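PDB 3IA7: CalG4 from Micromonospora echinospora, which adopts the two-domain GT-B fold, with a Rossmann-like half at each end of the chain, each built around a parallel beta-sheet. Local coordinates for residues A10-H15 / V110-A115; L105-V110 / V128-G133. All blocks are in the same frame, centred on the assembly; numbering follows the deposited sequence.

Contact 1. Residues A10-H15 / V110-A115; sequences ANVQGH and VFPFIA
ND2 of Asn11, whose backbone lies against Pro112, gives hydrogen bonds to two oxygens, His17 O and Tyr37 OH. The other branch of the amide turns back on its own chain. Asn11 OD1 accepts from Val12 N at 2.8 Å, but the bond is bent, with 130° at the hydrogen. These bonds hold the amide at both ends. Asn11 lies in the loop between strand 6-10 and helix 15-30.

This loop meets the start of helix 113-123 at the carboxyl edge of the N-terminal Rossmann-like sheet. Strands 6-10 and 105-109 are neighbours there, at the topological switch point of the sheet.

The contact itself is apolar. Val12 meets Phe111 at about a right angle. Val12 CG2 sits 3.8 Å above the plane of the Phe111 ring, displaced toward the rim, in a CH-pi contact. With chi1 62°, Val12 CG1 lies between the backbone N and the carbonyl carbon. Val12 CG1 touches Phe111 CG at 3.8 Å. Tyr83 from helix 75-98 meets the same ring edge-to-face.

Pro112 occupies the N-cap position, right before helix 113-123, and is the centre of an inverse gamma turn. Its CD lies at the edge of the Phe111 ring, in its plane. Pro112 CG packs on the 10-15 segment, 3.9 Å from Asn11 CA and 3.6 Å from Ala10 O.

Contact 2. Residues L105-V110 / V128-G133; sequences LVVYDV and VRLTGG
Tyr108 OH is gripped by two nitrogens of Arg129. Arg129 NE and Arg129 NH2 each give Tyr108 OH a hydrogen bond of 3.1 Å, side-on. The hydroxyl lies in the guanidinium plane, and the Tyr108 ring is turned 69° against that plane. Glu186 OE1 is a further hydrogen-bond partner of the same oxygen.

The torsions account for this meeting. Tyr108 CG stands between the backbone N and the carbonyl carbon (chi1 60°). The Tyr108 ring lies over the neighbouring strand, with Arg129 CA 4.0 Å above the centre of one face, a CH-pi contact. The Arg129 chain runs extended to CD and then bends (chi3 -59°), which turns NE toward the hydroxyl. Phe113 and Arg117 of helix 113-123 pack on Tyr108 from this side of the sheet.

On the opposite face Val107, Val128 and Leu130 form an apolar patch; Phe9 packs on Val107 and Leu130, and Ile190 on Val128 and Leu130. Val107 and Val128 lie side by side and point the same way. Val107 CG1 fits against the Leu130 branch, 3.5 Å from Leu130 CG.

At the C-terminal ends of the strands the chemistry becomes polar. A water gives a 2.7 Å hydrogen bond to Asp109 OD1 and accepts one of 2.9 Å from Gly132 N. Asp109 OD2 is held by His17 ND1 and Phe111 N. Thr131 OG1 accepts from Gly133 N at 2.9 Å, an ST turn, and also touches Val110 CG1 at 3.5 Å.

Backbone bonds join Val106 O to Val128 N, Val128 O to Tyr108 N, Tyr108 O to Leu130 N and Leu130 O to Val110 N. This is the parallel ladder between the two strands of a beta-alpha-beta unit, with helix 113-123 as its crossover, in a Rossmann-like domain.

Both contacts are buried in the N-terminal domain and share Val110. Contact 2 lies within the central sheet, and its ladder of backbone bonds is joined by one polar side-chain pair, Tyr108 with Arg129. Contact 1 lies at the end of the same sheet, where loops meet through apolar side chains and the polar bonds stay within the loops or go to other parts of the fold. Strand 105-109 links the two. Ala10 N and O probably bond to Val107 O and Asp109 N, so this strand is flanked by 6-10 and 127-131. Helix 113-123 begins in contact 1 and connects the two strands of contact 2.

Contact 1. Residues A10-H15 / V110-A115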
ATOM      1  N   ALA A  10       9.119  -0.068 -19.657  1.00 11.00           N
ATOM      2  CA  ALA A  10      10.575  -0.352 -19.613  1.00 10.66           C
ATOM      3  C   ALA A  10      11.162   0.290 -18.358  1.00 11.98           C
ATOM      4  O   ALA A  10      11.094   1.548 -18.202  1.00 11.42           O
ATOM      5  CB  ALA A  10      11.264   0.201 -20.883  1.00 10.45           C
ATOM      6  N   ASN A  11      11.759  -0.521 -17.475  1.00 10.99           N
ATOM      7  CA  ASN A  11      12.321  -0.003 -16.249  1.00 11.22           C
ATOM      8  C   ASN A  11      13.630  -0.715 -15.902  1.00 11.80           C
ATOM      9  O   ASN A  11      13.895  -1.839 -16.377  1.00 12.32           O
ATOM     10  CB  ASN A  11      11.342  -0.146 -15.058  1.00 10.51           C
ATOM     11  CG  ASN A  11      11.537   0.968 -13.980  1.00 12.65           C
ATOM     12  OD1 ASN A  11      12.558   1.669 -13.920  1.00 11.86           O
ATOM     13  ND2 ASN A  11      10.508   1.179 -13.197  1.00 15.02           N
ATOM     14  N   VAL A  12      14.454  -0.035 -15.122  1.00 10.20           N
ATOM     15  CA  VAL A  12      15.688  -0.624 -14.624  1.00 10.73           C
ATOM     16  C   VAL A  12      15.338  -1.433 -13.345  1.00 12.28           C
ATOM     17  O   VAL A  12      14.274  -1.261 -12.760  1.00 11.82           O
ATOM     18  CB  VAL A  12      16.790   0.450 -14.378  1.00 10.92           C
ATOM     19  CG1 VAL A  12      16.336   1.414 -13.321  1.00  9.87           C
ATOM     20  CG2 VAL A  12      18.122  -0.206 -13.920  1.00 11.53           C
ATOM     21  N   GLN A  13      16.217  -2.335 -12.930  1.00 14.06           N
ATOM     22  CA  GLN A  13      15.928  -3.037 -11.692  1.00 16.00           C
ATOM     23  C   GLN A  13      16.253  -2.090 -10.519  1.00 16.36           C
ATOM     24  O   GLN A  13      17.002  -1.130 -10.668  1.00 18.85           O
ATOM     25  CB  GLN A  13      16.636  -4.397 -11.643  1.00 16.16           C
ATOM     26  CG  GLN A  13      18.083  -4.332 -11.672  1.00 16.05           C
ATOM     27  CD  GLN A  13      18.773  -5.612 -11.160  1.00 16.40           C
ATOM     28  OE1 GLN A  13      18.155  -6.699 -10.888  1.00 10.39           O
ATOM     29  NE2 GLN A  13      20.083  -5.495 -11.065  1.00 14.26           N
ATOM     30  N   GLY A  14      15.681  -2.338  -9.362  1.00 14.99           N
ATOM     31  CA  GLY A  14      15.992  -1.522  -8.207  1.00 12.47           C
ATOM     32  C   GLY A  14      14.693  -1.016  -7.638  1.00 12.17           C
ATOM     33  O   GLY A  14      13.786  -0.547  -8.371  1.00 10.55           O
ATOM     34  N   HIS A  15      14.608  -1.125  -6.320  1.00 12.33           N
ATOM     35  CA  HIS A  15      13.395  -0.881  -5.616  1.00 13.41           C
ATOM     36  C   HIS A  15      12.899   0.545  -5.917  1.00 12.45           C
ATOM     37  O   HIS A  15      11.694   0.767  -6.107  1.00 11.63           O
ATOM     38  CB  HIS A  15      13.610  -1.083  -4.116  1.00 14.49           C
ATOM     39  CG  HIS A  15      12.464  -0.603  -3.290  1.00 18.71           C
ATOM     40  ND1 HIS A  15      11.256  -1.269  -3.236  1.00 22.67           N
ATOM     41  CD2 HIS A  15      12.316   0.510  -2.531  1.00 23.17           C
ATOM     42  CE1 HIS A  15      10.420  -0.604  -2.453  1.00 22.89           C
ATOM     43  NE2 HIS A  15      11.035   0.485  -2.020  1.00 25.16           N
ATOM     44  N   VAL A 110      12.725   7.197 -16.207  1.00 12.60           N
ATOM     45  CA  VAL A 110      13.798   8.121 -16.638  1.00 14.75           C
ATOM     46  C   VAL A 110      15.211   7.504 -16.699  1.00 13.00           C
ATOM     47  O   VAL A 110      15.993   7.851 -17.583  1.00 12.53           O
ATOM     48  CB  VAL A 110      13.783   9.424 -15.805  1.00 14.62           C
ATOM     49  CG1 VAL A 110      14.138   9.115 -14.351  1.00 17.40           C
ATOM     50  CG2 VAL A 110      14.753  10.501 -16.421  1.00 19.98           C
ATOM     51  N   PHE A 111      15.527   6.551 -15.831  1.00 13.65           N
ATOM     52  CA  PHE A 111      16.873   5.944 -15.905  1.00 14.45           C
ATOM     53  C   PHE A 111      17.101   5.241 -17.286  1.00 13.14           C
ATOM     54  O   PHE A 111      18.078   5.549 -17.995  1.00 15.12           O
ATOM     55  CB  PHE A 111      17.090   5.005 -14.725  1.00 15.22           C
ATOM     56  CG  PHE A 111      18.446   4.282 -14.740  1.00 18.59           C
ATOM     57  CD1 PHE A 111      19.401   4.562 -13.765  1.00 24.07           C
ATOM     58  CD2 PHE A 111      18.729   3.324 -15.703  1.00 20.46           C
ATOM     59  CE1 PHE A 111      20.672   3.892 -13.795  1.00 22.81           C
ATOM     60  CE2 PHE A 111      19.994   2.657 -15.743  1.00 23.66           C
ATOM     61  CZ  PHE A 111      20.930   2.942 -14.773  1.00 20.46           C
ATOM     62  N   PRO A 112      16.215   4.328 -17.694  1.00 13.37           N
ATOM     63  CA  PRO A 112      16.308   3.842 -19.089  1.00 14.21           C
ATOM     64  C   PRO A 112      15.653   4.726 -20.171  1.00 13.96           C
ATOM     65  O   PRO A 112      14.996   4.194 -21.082  1.00 14.02           O
ATOM     66  CB  PRO A 112      15.586   2.464 -19.005  1.00 14.00           C
ATOM     67  CG  PRO A 112      14.448   2.757 -18.001  1.00 12.93           C
ATOM     68  CD  PRO A 112      15.174   3.589 -16.936  1.00 12.91           C
ATOM     69  N   PHE A 113      15.885   6.048 -20.149  1.00 13.05           N
ATOM     70  CA  PHE A 113      15.153   6.871 -21.099  1.00 12.96           C
ATOM     71  C   PHE A 113      15.682   6.641 -22.520  1.00 13.30           C
ATOM     72  O   PHE A 113      14.919   6.813 -23.447  1.00 13.08           O
ATOM     73  CB  PHE A 113      15.209   8.354 -20.767  1.00 12.70           C
ATOM     74  CG  PHE A 113      16.524   9.022 -21.131  1.00 13.55           C
ATOM     75  CD1 PHE A 113      16.630   9.739 -22.328  1.00 12.11           C
ATOM     76  CD2 PHE A 113      17.620   8.979 -20.279  1.00 11.66           C
ATOM     77  CE1 PHE A 113      17.839  10.391 -22.738  1.00 11.93           C
ATOM     78  CE2 PHE A 113      18.842   9.672 -20.650  1.00 13.58           C
ATOM     79  CZ  PHE A 113      18.920  10.385 -21.879  1.00 12.96           C
ATOM     80  N   ILE A 114      16.974   6.293 -22.672  1.00 10.83           N
ATOM     81  CA  ILE A 114      17.490   6.023 -23.999  1.00 13.12           C
ATOM     82  C   ILE A 114      16.773   4.803 -24.606  1.00 10.71           C
ATOM     83  O   ILE A 114      16.248   4.847 -25.719  1.00 11.23           O
ATOM     84  CB  ILE A 114      19.027   5.844 -24.013  1.00 12.23           C
ATOM     85  CG1 ILE A 114      19.688   7.149 -23.507  1.00 13.65           C
ATOM     86  CG2 ILE A 114      19.492   5.465 -25.420  1.00 14.34           C
ATOM     87  CD1 ILE A 114      21.115   6.994 -23.076  1.00 17.82           C
ATOM     88  N   ALA A 115      16.691   3.742 -23.841  1.00 11.57           N
ATOM     89  CA  ALA A 115      15.930   2.548 -24.286  1.00 10.92           C
ATOM     90  C   ALA A 115      14.503   2.911 -24.599  1.00 11.57           C
ATOM     91  O   ALA A 115      13.958   2.522 -25.616  1.00 11.14           O
ATOM     92  CB  ALA A 115      15.956   1.470 -23.164  1.00 12.82           C
TER

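Contact 2. Residues L105-V110 / V128-G133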
ATOM      1  N   LEU A 105       1.858   1.579 -26.748  1.00 13.73           N
ATOM      2  CA  LEU A 105       2.433   2.697 -25.972  1.00 14.43           C
ATOM      3  C   LEU A 105       3.674   2.211 -25.195  1.00 14.58           C
ATOM      4  O   LEU A 105       3.631   1.106 -24.673  1.00 14.31           O
ATOM      5  CB  LEU A 105       1.389   3.212 -24.976  1.00 15.12           C
ATOM      6  CG  LEU A 105       1.905   4.307 -24.046  1.00 15.45           C
ATOM      7  CD1 LEU A 105       2.154   5.647 -24.834  1.00 15.07           C
ATOM      8  CD2 LEU A 105       0.921   4.471 -22.845  1.00 11.83           C
ATOM      9  N   VAL A 106       4.751   3.010 -25.142  1.00 11.83           N
ATOM     10  CA  VAL A 106       5.969   2.691 -24.371  1.00 13.81           C
ATOM     11  C   VAL A 106       5.986   3.600 -23.146  1.00 13.55           C
ATOM     12  O   VAL A 106       5.881   4.844 -23.261  1.00 15.59           O
ATOM     13  CB  VAL A 106       7.252   2.929 -25.245  1.00 13.05           C
ATOM     14  CG1 VAL A 106       8.569   2.744 -24.444  1.00 14.12           C
ATOM     15  CG2 VAL A 106       7.224   1.986 -26.492  1.00 14.53           C
ATOM     16  N   VAL A 107       6.016   3.029 -21.971  1.00 13.67           N
ATOM     17  CA  VAL A 107       6.085   3.865 -20.769  1.00 12.86           C
ATOM     18  C   VAL A 107       7.464   3.523 -20.219  1.00 14.42           C
ATOM     19  O   VAL A 107       7.743   2.347 -19.951  1.00 16.63           O
ATOM     20  CB  VAL A 107       4.978   3.486 -19.776  1.00 13.40           C
ATOM     21  CG1 VAL A 107       5.126   4.317 -18.469  1.00  9.13           C
ATOM     22  CG2 VAL A 107       3.576   3.720 -20.392  1.00 12.42           C
ATOM     23  N   TYR A 108       8.338   4.494 -20.082  1.00 11.55           N
ATOM     24  CA  TYR A 108       9.695   4.202 -19.578  1.00 11.32           C
ATOM     25  C   TYR A 108      10.048   5.065 -18.377  1.00 13.22           C
ATOM     26  O   TYR A 108       9.712   6.276 -18.290  1.00 12.03           O
ATOM     27  CB  TYR A 108      10.737   4.434 -20.688  1.00 10.60           C
ATOM     28  CG  TYR A 108      10.767   5.887 -21.224  1.00 10.38           C
ATOM     29  CD1 TYR A 108      11.658   6.837 -20.667  1.00 12.19           C
ATOM     30  CD2 TYR A 108       9.964   6.295 -22.293  1.00 11.40           C
ATOM     31  CE1 TYR A 108      11.694   8.159 -21.125  1.00 13.57           C
ATOM     32  CE2 TYR A 108      10.024   7.681 -22.797  1.00 13.72           C
ATOM     33  CZ  TYR A 108      10.915   8.578 -22.165  1.00 14.44           C
ATOM     34  OH  TYR A 108      11.033   9.895 -22.587  1.00 12.53           O
ATOM     35  N   ASP A 109      10.775   4.451 -17.451  1.00 12.93           N
ATOM     36  CA  ASP A 109      11.344   5.236 -16.348  1.00 13.94           C
ATOM     37  C   ASP A 109      12.478   6.077 -16.877  1.00 13.55           C
ATOM     38  O   ASP A 109      13.126   5.743 -17.873  1.00 12.42           O
ATOM     39  CB  ASP A 109      11.858   4.295 -15.236  1.00 13.38           C
ATOM     40  CG  ASP A 109      12.544   5.054 -14.095  1.00 17.65           C
ATOM     41  OD1 ASP A 109      11.795   5.611 -13.275  1.00 18.44           O
ATOM     42  OD2 ASP A 109      13.817   5.097 -14.040  1.00 15.16           O
ATOM     43  N   VAL A 110      12.725   7.197 -16.207  1.00 12.60           N
ATOM     44  CA  VAL A 110      13.798   8.121 -16.638  1.00 14.75           C
ATOM     45  C   VAL A 110      15.211   7.504 -16.699  1.00 13.00           C
ATOM     46  O   VAL A 110      15.993   7.851 -17.583  1.00 12.53           O
ATOM     47  CB  VAL A 110      13.783   9.424 -15.805  1.00 14.62           C
ATOM     48  CG1 VAL A 110      14.138   9.115 -14.351  1.00 17.40           C
ATOM     49  CG2 VAL A 110      14.753  10.501 -16.421  1.00 19.98           C
ATOM     50  N   VAL A 128       5.560   7.634 -22.866  1.00 12.18           N
ATOM     51  CA  VAL A 128       5.336   8.379 -21.643  1.00 13.30           C
ATOM     52  C   VAL A 128       6.540   8.157 -20.774  1.00 13.35           C
ATOM     53  O   VAL A 128       6.947   7.004 -20.580  1.00 13.75           O
ATOM     54  CB  VAL A 128       4.126   7.797 -20.852  1.00 13.26           C
ATOM     55  CG1 VAL A 128       4.031   8.418 -19.409  1.00 12.65           C
ATOM     56  CG2 VAL A 128       2.841   7.923 -21.623  1.00 13.81           C
ATOM     57  N   ARG A 129       7.077   9.236 -20.198  1.00 12.63           N
ATOM     58  CA  ARG A 129       8.172   9.138 -19.273  1.00 14.04           C
ATOM     59  C   ARG A 129       7.645   9.061 -17.805  1.00 14.14           C
ATOM     60  O   ARG A 129       6.731   9.819 -17.409  1.00 14.37           O
ATOM     61  CB  ARG A 129       9.099  10.355 -19.414  1.00 13.92           C
ATOM     62  CG  ARG A 129      10.264  10.317 -18.387  1.00 14.69           C
ATOM     63  CD  ARG A 129      11.283  11.484 -18.653  1.00 16.24           C
ATOM     64  NE  ARG A 129      11.838  11.378 -20.030  1.00 15.03           N
ATOM     65  CZ  ARG A 129      12.994  11.896 -20.427  1.00 17.69           C
ATOM     66  NH1 ARG A 129      13.741  12.588 -19.568  1.00 17.61           N
ATOM     67  NH2 ARG A 129      13.421  11.687 -21.677  1.00 15.15           N
ATOM     68  N   LEU A 130       8.303   8.247 -17.004  1.00 12.58           N
ATOM     69  CA  LEU A 130       8.060   8.232 -15.556  1.00 14.05           C
ATOM     70  C   LEU A 130       9.269   8.651 -14.776  1.00 14.96           C
ATOM     71  O   LEU A 130      10.406   8.277 -15.105  1.00 12.62           O
ATOM     72  CB  LEU A 130       7.728   6.805 -15.087  1.00 13.80           C
ATOM     73  CG  LEU A 130       6.604   5.997 -15.727  1.00 15.16           C
ATOM     74  CD1 LEU A 130       6.499   4.543 -14.988  1.00 14.72           C
ATOM     75  CD2 LEU A 130       5.196   6.738 -15.779  1.00 11.56           C
ATOM     76  N   THR A 131       9.037   9.356 -13.670  1.00 14.09           N
ATOM     77  CA  THR A 131      10.157   9.569 -12.733  1.00 15.17           C
ATOM     78  C   THR A 131       9.697   9.631 -11.291  1.00 15.24           C
ATOM     79  O   THR A 131       8.695  10.267 -10.983  1.00 14.90           O
ATOM     80  CB  THR A 131      11.072  10.823 -13.102  1.00 15.96           C
ATOM     81  OG1 THR A 131      12.124  10.941 -12.138  1.00 18.68           O
ATOM     82  CG2 THR A 131      10.267  12.136 -13.182  1.00 16.52           C
ATOM     83  N   GLY A 132      10.475   8.982 -10.425  1.00 16.02           N
ATOM     84  CA  GLY A 132      10.340   9.055  -8.975  1.00 16.01           C
ATOM     85  C   GLY A 132      11.193  10.190  -8.415  1.00 17.06           C
ATOM     86  O   GLY A 132      11.217  10.355  -7.216  1.00 17.33           O
ATOM     87  N   GLY A 133      11.925  10.924  -9.261  1.00 16.50           N
ATOM     88  CA  GLY A 133      12.824  12.050  -8.785  1.00 16.94           C
ATOM     89  C   GLY A 133      12.352  13.345  -9.440  1.00 17.84           C
ATOM     90  O   GLY A 133      11.292  13.348 -10.064  1.00 18.77           O
TER
HETATM   91  O   HOH W   1      12.584   7.252 -11.321  1.00 21.09           O